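PDB 3DOR: protein CT_858 from Chlamydia trachomatis, which is a secreted protease of the pathogen that forms a dimer in its mature state and probably acts as a serine-type endopeptidase. Local coordinates for residues I66-N70 and S134-G138; W27-Y31 and F524-I528; L128-Y132 and A146-L150; H73-F79 and G506-L512. All coordinates share one frame. Residue numbers count along the deposited sequence, not the author numbering.

Interaction 1: I66-N70 and S134-G138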
loop_
_atom_site.group_PDB
_atom_site.type_symbol
_atom_site.label_atom_id
_atom_site.label_comp_id
_atom_site.label_asym_id
_atom_site.label_seq_id
_atom_site.Cartn_x
_atom_site.Cartn_y
_atom_site.Cartn_z
ATOM N N ILE B 66 12.613 -18.152 4.415
ATOM C CA ILE B 66 12.465 -17.473 3.131
ATOM C C ILE B 66 13.827 -17.408 2.443
ATOM O O ILE B 66 13.920 -17.496 1.221
ATOM C CB ILE B 66 11.895 -16.040 3.306
ATOM C CG1 ILE B 66 10.518 -16.112 3.971
ATOM C CG2 ILE B 66 11.785 -15.340 1.941
ATOM C CD1 ILE B 66 9.495 -16.905 3.187
ATOM N N GLY B 67 14.884 -17.259 3.236
ATOM C CA GLY B 67 16.219 -17.211 2.667
ATOM C C GLY B 67 16.547 -18.520 1.969
ATOM O O GLY B 67 17.409 -18.565 1.087
ATOM N N GLY B 68 15.853 -19.590 2.358
ATOM C CA GLY B 68 16.094 -20.888 1.754
ATOM C C GLY B 68 15.643 -20.983 0.311
ATOM O O GLY B 68 15.983 -21.937 -0.394
ATOM N N LEU B 69 14.869 -20.001 -0.139
ATOM C CA LEU B 69 14.392 -19.997 -1.519
ATOM C C LEU B 69 15.503 -19.576 -2.475
ATOM O O LEU B 69 15.365 -19.713 -3.689
ATOM C CB LEU B 69 13.204 -19.046 -1.668
ATOM C CG LEU B 69 11.893 -19.429 -0.971
ATOM C CD1 LEU B 69 10.916 -18.259 -1.032
ATOM C CD2 LEU B 69 11.297 -20.669 -1.640
ATOM N N ASN B 70 16.604 -19.074 -1.927
ATOM C CA ASN B 70 17.727 -18.618 -2.751
ATOM C C ASN B 70 17.170 -17.705 -3.862
ATOM O O ASN B 70 17.421 -17.916 -5.043
ATOM C CB ASN B 70 18.456 -19.835 -3.343
ATOM C CG ASN B 70 19.868 -19.510 -3.823
ATOM O OD1 ASN B 70 20.733 -20.391 -3.893
ATOM N ND2 ASN B 70 20.104 -18.251 -4.162
ATOM N N SER B 134 20.318 -21.075 3.342
ATOM C CA SER B 134 20.167 -22.521 3.508
ATOM C C SER B 134 20.536 -23.346 2.286
ATOM O O SER B 134 21.111 -24.423 2.413
ATOM C CB SER B 134 18.723 -22.857 3.891
ATOM O OG SER B 134 18.332 -22.148 5.049
ATOM N N ASN B 135 20.183 -22.853 1.106
ATOM C CA ASN B 135 20.470 -23.571 -0.122
ATOM C C ASN B 135 21.503 -22.855 -0.982
ATOM O O ASN B 135 21.383 -22.791 -2.206
ATOM C CB ASN B 135 19.169 -23.790 -0.896
ATOM C CG ASN B 135 18.203 -24.699 -0.144
ATOM O OD1 ASN B 135 17.093 -24.299 0.224
ATOM N ND2 ASN B 135 18.635 -25.930 0.102
ATOM N N HIS B 136 22.525 -22.333 -0.314
ATOM C CA HIS B 136 23.623 -21.628 -0.958
ATOM C C HIS B 136 24.216 -22.502 -2.054
ATOM O O HIS B 136 24.448 -23.694 -1.849
ATOM C CB HIS B 136 24.687 -21.295 0.087
ATOM C CG HIS B 136 25.861 -20.553 -0.463
ATOM N ND1 HIS B 136 27.097 -21.139 -0.634
ATOM C CD2 HIS B 136 25.987 -19.276 -0.886
ATOM C CE1 HIS B 136 27.933 -20.251 -1.138
ATOM N NE2 HIS B 136 27.285 -19.112 -1.300
ATOM N N LYS B 137 24.457 -21.916 -3.222
ATOM C CA LYS B 137 25.004 -22.673 -4.338
ATOM C C LYS B 137 26.395 -22.235 -4.784
ATOM O O LYS B 137 26.855 -22.605 -5.861
ATOM C CB LYS B 137 24.031 -22.621 -5.513
ATOM C CG LYS B 137 22.640 -23.104 -5.136
ATOM C CD LYS B 137 22.101 -24.079 -6.164
ATOM C CE LYS B 137 22.938 -25.341 -6.224
ATOM N NZ LYS B 137 22.513 -26.224 -7.348
ATOM N N GLY B 138 27.067 -21.451 -3.954
ATOM C CA GLY B 138 28.408 -21.015 -4.288
ATOM C C GLY B 138 28.580 -20.091 -5.485
ATOM O O GLY B 138 29.682 -19.985 -6.007
HETATM O O HOH W 1 19.780 -20.198 0.138
#

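Interaction 2: W27-Y31 and F524-I528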
loop_
_atom_site.group_PDB
_atom_site.type_symbol
_atom_site.label_atom_id
_atom_site.label_comp_id
_atom_site.label_asym_id
_atom_site.label_seq_id
_atom_site.Cartn_x
_atom_site.Cartn_y
_atom_site.Cartn_z
ATOM N N TRP B 27 10.789 -23.998 -10.055
ATOM C CA TRP B 27 12.193 -23.817 -10.394
ATOM C C TRP B 27 13.109 -24.136 -9.213
ATOM O O TRP B 27 14.157 -24.756 -9.384
ATOM C CB TRP B 27 12.429 -22.379 -10.871
ATOM C CG TRP B 27 13.860 -21.990 -10.900
ATOM C CD1 TRP B 27 14.546 -21.320 -9.932
ATOM C CD2 TRP B 27 14.801 -22.276 -11.937
ATOM N NE1 TRP B 27 15.860 -21.167 -10.303
ATOM C CE2 TRP B 27 16.045 -21.744 -11.532
ATOM C CE3 TRP B 27 14.715 -22.929 -13.176
ATOM C CZ2 TRP B 27 17.197 -21.848 -12.316
ATOM C CZ3 TRP B 27 15.865 -23.031 -13.957
ATOM C CH2 TRP B 27 17.089 -22.490 -13.521
ATOM N N LYS B 28 12.716 -23.710 -8.018
ATOM C CA LYS B 28 13.511 -23.958 -6.820
ATOM C C LYS B 28 13.594 -25.451 -6.486
ATOM O O LYS B 28 14.627 -25.946 -6.024
ATOM C CB LYS B 28 12.912 -23.187 -5.643
ATOM C CG LYS B 28 12.782 -21.679 -5.904
ATOM C CD LYS B 28 14.146 -21.028 -6.160
ATOM C CE LYS B 28 14.014 -19.529 -6.408
ATOM N NZ LYS B 28 15.345 -18.869 -6.539
ATOM N N GLU B 29 12.500 -26.168 -6.712
ATOM C CA GLU B 29 12.480 -27.596 -6.431
ATOM C C GLU B 29 13.507 -28.280 -7.321
ATOM O O GLU B 29 14.228 -29.167 -6.879
ATOM C CB GLU B 29 11.078 -28.169 -6.686
ATOM C CG GLU B 29 10.009 -27.421 -5.908
ATOM C CD GLU B 29 8.588 -27.811 -6.270
ATOM O OE1 GLU B 29 8.268 -27.911 -7.472
ATOM O OE2 GLU B 29 7.780 -27.995 -5.336
ATOM N N GLN B 30 13.602 -27.839 -8.570
ATOM C CA GLN B 30 14.548 -28.455 -9.481
ATOM C C GLN B 30 15.963 -27.897 -9.394
ATOM O O GLN B 30 16.928 -28.650 -9.483
ATOM C CB GLN B 30 14.054 -28.340 -10.918
ATOM C CG GLN B 30 14.915 -29.114 -11.890
ATOM C CD GLN B 30 14.390 -29.067 -13.309
ATOM O OE1 GLN B 30 14.737 -28.174 -14.085
ATOM N NE2 GLN B 30 13.538 -30.032 -13.657
ATOM N N TYR B 31 16.090 -26.584 -9.228
ATOM C CA TYR B 31 17.402 -25.954 -9.160
ATOM C C TYR B 31 18.096 -26.181 -7.821
ATOM O O TYR B 31 19.317 -26.327 -7.764
ATOM C CB TYR B 31 17.273 -24.450 -9.432
ATOM C CG TYR B 31 18.567 -23.677 -9.290
ATOM C CD1 TYR B 31 19.615 -23.835 -10.204
ATOM C CD2 TYR B 31 18.744 -22.795 -8.233
ATOM C CE1 TYR B 31 20.813 -23.117 -10.057
ATOM C CE2 TYR B 31 19.917 -22.086 -8.079
ATOM C CZ TYR B 31 20.948 -22.249 -8.990
ATOM O OH TYR B 31 22.106 -21.538 -8.791
ATOM N N PHE B 524 15.827 -19.737 -18.244
ATOM C CA PHE B 524 15.253 -18.851 -17.239
ATOM C C PHE B 524 16.360 -17.900 -16.766
ATOM O O PHE B 524 17.536 -18.100 -17.092
ATOM C CB PHE B 524 14.734 -19.642 -16.030
ATOM C CG PHE B 524 13.566 -20.548 -16.339
ATOM C CD1 PHE B 524 13.772 -21.848 -16.805
ATOM C CD2 PHE B 524 12.263 -20.102 -16.161
ATOM C CE1 PHE B 524 12.686 -22.689 -17.088
ATOM C CE2 PHE B 524 11.172 -20.932 -16.442
ATOM C CZ PHE B 524 11.381 -22.229 -16.906
ATOM N N ILE B 525 15.986 -16.883 -15.992
ATOM C CA ILE B 525 16.948 -15.915 -15.481
ATOM C C ILE B 525 17.213 -16.148 -13.997
ATOM O O ILE B 525 18.327 -15.937 -13.525
ATOM C CB ILE B 525 16.442 -14.452 -15.674
ATOM C CG1 ILE B 525 16.187 -14.184 -17.156
ATOM C CG2 ILE B 525 17.480 -13.444 -15.152
ATOM C CD1 ILE B 525 17.406 -14.400 -18.009
ATOM N N GLU B 526 16.184 -16.585 -13.271
ATOM C CA GLU B 526 16.283 -16.845 -11.831
ATOM C C GLU B 526 17.549 -17.628 -11.481
ATOM O O GLU B 526 17.798 -18.680 -12.065
ATOM C CB GLU B 526 15.047 -17.628 -11.358
ATOM C CG GLU B 526 14.913 -17.761 -9.845
ATOM C CD GLU B 526 14.739 -16.423 -9.145
ATOM O OE1 GLU B 526 14.373 -15.438 -9.820
ATOM O OE2 GLU B 526 14.954 -16.355 -7.911
ATOM N N ASN B 527 18.340 -17.104 -10.546
ATOM C CA ASN B 527 19.584 -17.743 -10.099
ATOM C C ASN B 527 20.725 -17.793 -11.107
ATOM O O ASN B 527 21.853 -17.414 -10.789
ATOM C CB ASN B 527 19.308 -19.179 -9.628
ATOM C CG ASN B 527 18.487 -19.223 -8.368
ATOM O OD1 ASN B 527 18.918 -18.747 -7.315
ATOM N ND2 ASN B 527 17.287 -19.783 -8.464
ATOM N N ILE B 528 20.426 -18.286 -12.306
ATOM C CA ILE B 528 21.409 -18.436 -13.381
ATOM C C ILE B 528 21.933 -17.109 -13.941
ATOM O O ILE B 528 23.050 -17.036 -14.435
ATOM C CB ILE B 528 20.813 -19.246 -14.560
ATOM C CG1 ILE B 528 20.317 -20.602 -14.064
ATOM C CG2 ILE B 528 21.865 -19.459 -15.634
ATOM C CD1 ILE B 528 21.355 -21.391 -13.304
#

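Interaction 3: L128-Y132 and A146-L150. With SO4 (sulfate ion), chain M.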
loop_
_atom_site.group_PDB
_atom_site.type_symbol
_atom_site.label_atom_id
_atom_site.label_comp_id
_atom_site.label_asym_id
_atom_site.label_seq_id
_atom_site.Cartn_x
_atom_site.Cartn_y
_atom_site.Cartn_z
ATOM N N LEU B 128 32.133 -15.749 6.315
ATOM C CA LEU B 128 31.160 -15.521 5.258
ATOM C C LEU B 128 30.165 -16.665 5.145
ATOM O O LEU B 128 28.970 -16.430 4.990
ATOM C CB LEU B 128 31.865 -15.312 3.914
ATOM C CG LEU B 128 32.393 -13.893 3.689
ATOM C CD1 LEU B 128 33.198 -13.821 2.401
ATOM C CD2 LEU B 128 31.213 -12.926 3.636
ATOM N N ALA B 129 30.658 -17.899 5.228
ATOM C CA ALA B 129 29.798 -19.071 5.132
ATOM C C ALA B 129 28.708 -19.048 6.197
ATOM O O ALA B 129 27.600 -19.532 5.970
ATOM C CB ALA B 129 30.626 -20.345 5.263
ATOM N N THR B 130 29.017 -18.500 7.368
ATOM C CA THR B 130 28.012 -18.434 8.414
ATOM C C THR B 130 26.900 -17.493 7.952
ATOM O O THR B 130 25.785 -17.533 8.468
ATOM C CB THR B 130 28.584 -17.885 9.743
ATOM O OG1 THR B 130 28.893 -16.493 9.598
ATOM C CG2 THR B 130 29.839 -18.636 10.144
ATOM N N LEU B 131 27.204 -16.656 6.963
ATOM C CA LEU B 131 26.228 -15.696 6.460
ATOM C C LEU B 131 25.449 -16.163 5.235
ATOM O O LEU B 131 24.547 -15.469 4.769
ATOM C CB LEU B 131 26.927 -14.366 6.154
ATOM C CG LEU B 131 27.628 -13.751 7.368
ATOM C CD1 LEU B 131 28.435 -12.525 6.941
ATOM C CD2 LEU B 131 26.592 -13.374 8.413
ATOM N N TYR B 132 25.790 -17.330 4.712
ATOM C CA TYR B 132 25.099 -17.859 3.539
ATOM C C TYR B 132 23.674 -18.300 3.869
ATOM O O TYR B 132 23.315 -18.450 5.034
ATOM C CB TYR B 132 25.848 -19.069 2.975
ATOM C CG TYR B 132 27.239 -18.796 2.444
ATOM C CD1 TYR B 132 27.654 -17.504 2.113
ATOM C CD2 TYR B 132 28.123 -19.851 2.209
ATOM C CE1 TYR B 132 28.916 -17.270 1.556
ATOM C CE2 TYR B 132 29.382 -19.630 1.654
ATOM C CZ TYR B 132 29.770 -18.339 1.328
ATOM O OH TYR B 132 31.003 -18.131 0.758
ATOM N N ALA B 146 26.466 -11.990 0.448
ATOM C CA ALA B 146 26.903 -12.275 1.815
ATOM C C ALA B 146 27.917 -11.239 2.284
ATOM O O ALA B 146 27.908 -10.814 3.445
ATOM C CB ALA B 146 27.518 -13.668 1.888
ATOM N N LEU B 147 28.801 -10.840 1.378
ATOM C CA LEU B 147 29.819 -9.852 1.705
ATOM C C LEU B 147 29.168 -8.544 2.152
ATOM O O LEU B 147 29.662 -7.888 3.068
ATOM C CB LEU B 147 30.702 -9.582 0.490
ATOM C CG LEU B 147 32.219 -9.612 0.673
ATOM C CD1 LEU B 147 32.846 -8.777 -0.430
ATOM C CD2 LEU B 147 32.621 -9.071 2.038
ATOM N N ARG B 148 28.065 -8.168 1.502
ATOM C CA ARG B 148 27.349 -6.938 1.846
ATOM C C ARG B 148 27.024 -6.904 3.327
ATOM O O ARG B 148 27.032 -5.839 3.952
ATOM C CB ARG B 148 26.018 -6.825 1.090
ATOM C CG ARG B 148 26.090 -6.502 -0.392
ATOM C CD ARG B 148 24.701 -6.089 -0.881
ATOM N NE ARG B 148 24.215 -4.936 -0.122
ATOM C CZ ARG B 148 23.021 -4.371 -0.268
ATOM N NH1 ARG B 148 22.158 -4.851 -1.153
ATOM N NH2 ARG B 148 22.691 -3.314 0.465
ATOM N N THR B 149 26.724 -8.072 3.886
ATOM C CA THR B 149 26.363 -8.159 5.295
ATOM C C THR B 149 27.532 -8.411 6.256
ATOM O O THR B 149 27.358 -8.352 7.477
ATOM C CB THR B 149 25.294 -9.252 5.503
ATOM O OG1 THR B 149 25.870 -10.539 5.260
ATOM C CG2 THR B 149 24.130 -9.043 4.530
ATOM N N LEU B 150 28.716 -8.682 5.716
ATOM C CA LEU B 150 29.885 -8.943 6.558
ATOM C C LEU B 150 30.034 -7.846 7.618
ATOM O O LEU B 150 30.169 -8.135 8.803
ATOM C CB LEU B 150 31.158 -9.013 5.703
ATOM C CG LEU B 150 32.347 -9.821 6.248
ATOM C CD1 LEU B 150 33.613 -9.406 5.515
ATOM C CD2 LEU B 150 32.522 -9.589 7.721
HETATM S S SO4 M . 25.514 -1.668 -0.345
HETATM O O1 SO4 M . 26.673 -0.800 0.065
HETATM O O2 SO4 M . 24.259 -1.092 0.225
HETATM O O3 SO4 M . 25.377 -1.724 -1.833
HETATM O O4 SO4 M . 25.787 -3.050 0.186
#

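Interaction 4: H73-F79 and G506-L512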
loop_
_atom_site.group_PDB
_atom_site.type_symbol
_atom_site.label_atom_id
_atom_site.label_comp_id
_atom_site.label_asym_id
_atom_site.label_seq_id
_atom_site.Cartn_x
_atom_site.Cartn_y
_atom_site.Cartn_z
ATOM N N HIS B 73 15.011 -11.714 -4.670
ATOM C CA HIS B 73 13.779 -10.944 -4.531
ATOM C C HIS B 73 12.984 -11.353 -3.275
ATOM O O HIS B 73 12.298 -10.526 -2.674
ATOM C CB HIS B 73 12.868 -11.150 -5.752
ATOM C CG HIS B 73 13.138 -10.225 -6.899
ATOM N ND1 HIS B 73 13.538 -8.915 -6.728
ATOM C CD2 HIS B 73 12.947 -10.385 -8.234
ATOM C CE1 HIS B 73 13.577 -8.310 -7.902
ATOM N NE2 HIS B 73 13.222 -9.179 -8.833
ATOM N N ALA B 74 13.057 -12.625 -2.888
ATOM C CA ALA B 74 12.300 -13.109 -1.729
ATOM C C ALA B 74 12.972 -12.873 -0.375
ATOM O O ALA B 74 14.103 -13.301 -0.147
ATOM C CB ALA B 74 11.975 -14.597 -1.903
ATOM N N GLY B 75 12.264 -12.198 0.529
ATOM C CA GLY B 75 12.831 -11.917 1.839
ATOM C C GLY B 75 11.862 -11.289 2.831
ATOM O O GLY B 75 10.839 -10.728 2.446
ATOM N N VAL B 76 12.189 -11.380 4.115
ATOM C CA VAL B 76 11.343 -10.818 5.160
ATOM C C VAL B 76 12.064 -9.712 5.917
ATOM O O VAL B 76 13.235 -9.854 6.257
ATOM C CB VAL B 76 10.946 -11.889 6.204
ATOM C CG1 VAL B 76 9.884 -11.328 7.148
ATOM C CG2 VAL B 76 10.455 -13.148 5.515
ATOM N N THR B 77 11.369 -8.610 6.173
ATOM C CA THR B 77 11.943 -7.515 6.947
ATOM C C THR B 77 11.092 -7.452 8.211
ATOM O O THR B 77 9.916 -7.823 8.186
ATOM C CB THR B 77 11.862 -6.163 6.211
ATOM O OG1 THR B 77 10.493 -5.787 6.039
ATOM C CG2 THR B 77 12.531 -6.259 4.849
ATOM N N PHE B 78 11.668 -6.982 9.311
ATOM C CA PHE B 78 10.925 -6.933 10.566
ATOM C C PHE B 78 10.908 -5.565 11.219
ATOM O O PHE B 78 11.780 -4.735 10.953
ATOM C CB PHE B 78 11.515 -7.952 11.553
ATOM C CG PHE B 78 11.680 -9.329 10.974
ATOM C CD1 PHE B 78 12.821 -9.659 10.249
ATOM C CD2 PHE B 78 10.685 -10.293 11.136
ATOM C CE1 PHE B 78 12.974 -10.932 9.689
ATOM C CE2 PHE B 78 10.827 -11.570 10.578
ATOM C CZ PHE B 78 11.973 -11.887 9.857
ATOM N N PHE B 79 9.910 -5.335 12.072
ATOM C CA PHE B 79 9.816 -4.070 12.799
ATOM C C PHE B 79 10.812 -4.188 13.950
ATOM O O PHE B 79 10.426 -4.478 15.079
ATOM C CB PHE B 79 8.404 -3.848 13.373
ATOM C CG PHE B 79 7.350 -3.542 12.341
ATOM C CD1 PHE B 79 6.367 -4.480 12.025
ATOM C CD2 PHE B 79 7.327 -2.303 11.698
ATOM C CE1 PHE B 79 5.375 -4.187 11.087
ATOM C CE2 PHE B 79 6.344 -1.998 10.758
ATOM C CZ PHE B 79 5.364 -2.943 10.451
ATOM N N GLY B 506 6.312 -9.325 14.580
ATOM C CA GLY B 506 7.102 -8.191 14.141
ATOM C C GLY B 506 7.479 -8.175 12.671
ATOM O O GLY B 506 8.427 -7.492 12.276
ATOM N N ILE B 507 6.748 -8.924 11.858
ATOM C CA ILE B 507 7.017 -8.972 10.426
ATOM C C ILE B 507 6.511 -7.689 9.773
ATOM O O ILE B 507 5.356 -7.313 9.949
ATOM C CB ILE B 507 6.320 -10.170 9.785
ATOM C CG1 ILE B 507 6.802 -11.460 10.452
ATOM C CG2 ILE B 507 6.601 -10.192 8.295
ATOM C CD1 ILE B 507 6.166 -12.711 9.888
ATOM N N LYS B 508 7.376 -7.012 9.026
ATOM C CA LYS B 508 6.994 -5.758 8.379
ATOM C C LYS B 508 6.554 -6.000 6.945
ATOM O O LYS B 508 5.504 -5.520 6.511
ATOM C CB LYS B 508 8.165 -4.773 8.415
ATOM C CG LYS B 508 7.836 -3.380 7.883
ATOM C CD LYS B 508 9.021 -2.427 8.051
ATOM C CE LYS B 508 8.653 -1.008 7.634
ATOM N NZ LYS B 508 9.767 -0.034 7.805
ATOM N N THR B 509 7.361 -6.751 6.210
ATOM C CA THR B 509 7.054 -7.061 4.826
ATOM C C THR B 509 7.731 -8.357 4.416
ATOM O O THR B 509 8.787 -8.717 4.934
ATOM C CB THR B 509 7.595 -5.983 3.839
ATOM O OG1 THR B 509 7.151 -4.680 4.228
ATOM C CG2 THR B 509 7.105 -6.269 2.433
ATOM N N CYS B 510 7.104 -9.064 3.492
ATOM C CA CYS B 510 7.698 -10.257 2.944
ATOM C C CYS B 510 7.578 -10.023 1.455
ATOM O O CYS B 510 6.470 -9.933 0.932
ATOM C CB CYS B 510 6.933 -11.518 3.321
ATOM S SG CYS B 510 7.646 -12.958 2.503
ATOM N N SER B 511 8.708 -9.871 0.777
ATOM C CA SER B 511 8.675 -9.662 -0.660
ATOM C C SER B 511 8.782 -11.042 -1.288
ATOM O O SER B 511 9.513 -11.900 -0.790
ATOM C CB SER B 511 9.834 -8.767 -1.107
ATOM O OG SER B 511 11.079 -9.310 -0.712
ATOM N N LEU B 512 8.025 -11.255 -2.362
ATOM C CA LEU B 512 8.008 -12.529 -3.068
ATOM C C LEU B 512 8.083 -12.275 -4.569
ATOM O O LEU B 512 8.017 -11.130 -5.016
ATOM C CB LEU B 512 6.731 -13.305 -2.720
ATOM C CG LEU B 512 6.638 -13.750 -1.252
ATOM C CD1 LEU B 512 5.249 -14.301 -0.957
ATOM C CD2 LEU B 512 7.718 -14.802 -0.962
#

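Interaction 1: I66-N70 and S134-G138
A small, water-bridged contact at the molecular surface joins the tail of helix 55-67 to the loop between helices 124-130 and 140-150, part of the PDZ-like region. It is an example of two segments that meet through one water and few direct contacts, without paired strands or interlocking apolar side chains. The helix leaves its path through a type I beta turn from Gly67 to Asn70, in which Asn70 N donates to Gly67 O at 3.2 Å, and Asn70 then takes a positive phi. Gly67 O is shared with one ordered water, which donates to it at 3.0 Å and accepts from Asn135 N at 2.9 Å, so a backbone carbonyl and a backbone amide are coupled through solvent. The backbones come nearest at Gly68, whose CA lies 4.7 Å from Ser134 CA and 3.9 Å from Ser134 CB. The side chain of Asn70 reaches the backbone of Asn135 and His136 and the side chain of Lys137. Lys137 starts toward the helix end, but its tip leads away to Tyr31, where NZ bonds to the carbonyl O and makes a cation-pi contact with the ring. Around the contact, Leu32 of helix 25-32 touches Asn70, Asn135 and Lys137, His136 stacks on Tyr132 just after helix 124-130, and Ile66 packs on Ala74 at the approach to strand 75-78.

Interaction 2: W27-Y31 and F524-I528
Lys28 NZ donates to Glu526 OE2 at 2.9 Å, a salt bridge that ties helix 25-32 to the loop following strand 507-518 in the part of the chain assigned to the S41 peptidase family. The ammonium group also bonds to the carbonyl of Asn70, its strongest polar partner, while Glu526 OE1 accepts a weak bond from Gly493 N. The loop bends by a classic gamma turn centred on Asn527, which has positive phi, with Ile528 N bonded to Glu526 O at 2.7 Å. This turn carries the Asn527 side chain in between Trp27, Lys28 and Tyr31. Trp27 is the main packing element. Glu526 CB makes a CH-pi contact over one face of its five-membered ring, 4.1 Å from the centroid, and Phe524 meets its six-membered ring obliquely, with centroids 5.3 Å apart. Phe524 also packs on Leu206 of the second subunit. At the ring edge, Trp27 CH2 lies 3.8 Å from Ile528 CG1; Ile528 CD1 reaches Tyr31 CE1 at 3.7 Å.

Interaction 3: L128-Y132 and A146-L150
Apolar packing accounts for this meeting of two consecutive short helices, 124-130 and 140-150, within the region assigned to a PDZ domain. Leu128 and Leu131, three residues apart, reach the second helix together. Leu128 CD2 approaches Ala146 CB at 4.2 Å and Leu150 CG at 4.2 Å, while Leu131 CD1 lies 3.7 Å from Thr149 OG1 and 3.9 Å from Leu150 CA. The small Ala146 admits them: Leu131 CA comes within 5.8 Å of Ala146 CA, and the methyl also meets the edge of the Tyr132 ring, CD1 to CB 3.8 Å. Polar bonds stay inside each segment: Thr149 OG1 donates to Ala146 O at 2.7 Å, and Leu131 N to Leu128 O at 2.7 Å near the end of the first helix. Just outside, Tyr132 OH bonds to Glu143 of helix 140-150, a polar tie between the helices. Pointing away from the contact, Arg148 holds a sulfate ion, probably from the crystallisation liquor, through a very short NE to O4 bond of 2.5 Å. Leu128 and Leu147 both rest on Phe98 of strand 98-103, so the helix pair lies against the domain's antiparallel sheet, and Arg153 of strand 152-154 bonds to the carbonyls of Thr149 and Leu150.

Interaction 4: H73-F79 and G506-L512
Val76 lies at the centre of the apolar side of this contact, with CG1 3.7 Å from Ile507 CG2 and CG2 4.1 Å from Cys510 SG. Phe78 CE2 adds a contact of 4.0 Å with Ile507 CG1. Helices close over these residues: Ile66 packs on Val76, Leu62 on Ile507 and Leu14 on Cys510. Strand 75-78 pairs here with strand 507-518, of the S41 peptidase region, in an antiparallel sheet; Val76 and Cys510 form a non-hydrogen-bonded pair, flanked by the hydrogen-bonded pairs Gly75-Ser511 and Thr77-Thr509. A classic beta bulge interrupts the register, with Lys508 and Thr509 both opposite Thr77: Thr77 O accepts from Lys508 N at 2.8 Å and, weakly, from Thr509 N at 3.4 Å. Beyond the bulge the segments stay joined through Phe79 N to Gly506 O at 2.6 Å. Lys508 CB makes a CH-pi contact over the Phe79 ring, 3.8 Å from its centroid, and Phe79 also packs on Asp373 of the second subunit. The face opposite Val76 and Cys510 carries Thr77, Thr509 and Ser511. Gly75 N bonds to Ser511 O at 3.1 Å, Ser511 N to Gly75 O at 2.8 Å, and Ser511 OG donates to His73 O at 2.6 Å.

Overall arrangement
Interactions 1, 2 and 4 form a continuous chain of contacts. Lys28 NZ of interaction 2 lies 2.7 Å from Asn70 O of interaction 1, and Lys137 NZ of interaction 1 is 3.2 Å from Tyr31 O of interaction 2. Toward the sheet, Ile66 CG1 of interaction 1 packs 3.3 Å from Val76 CG2 of interaction 4. Interactions 2 and 4 do not touch, with nearest atoms about 5 Å apart, yet both reach the second subunit, and Asp71 lies near both, bonding to His73 N and close to Glu526. Interaction 3, its centre 12 Å from that of interaction 1, adjoins it in sequence and carries the sulfate on the side of helix 140-150 away from 128-132.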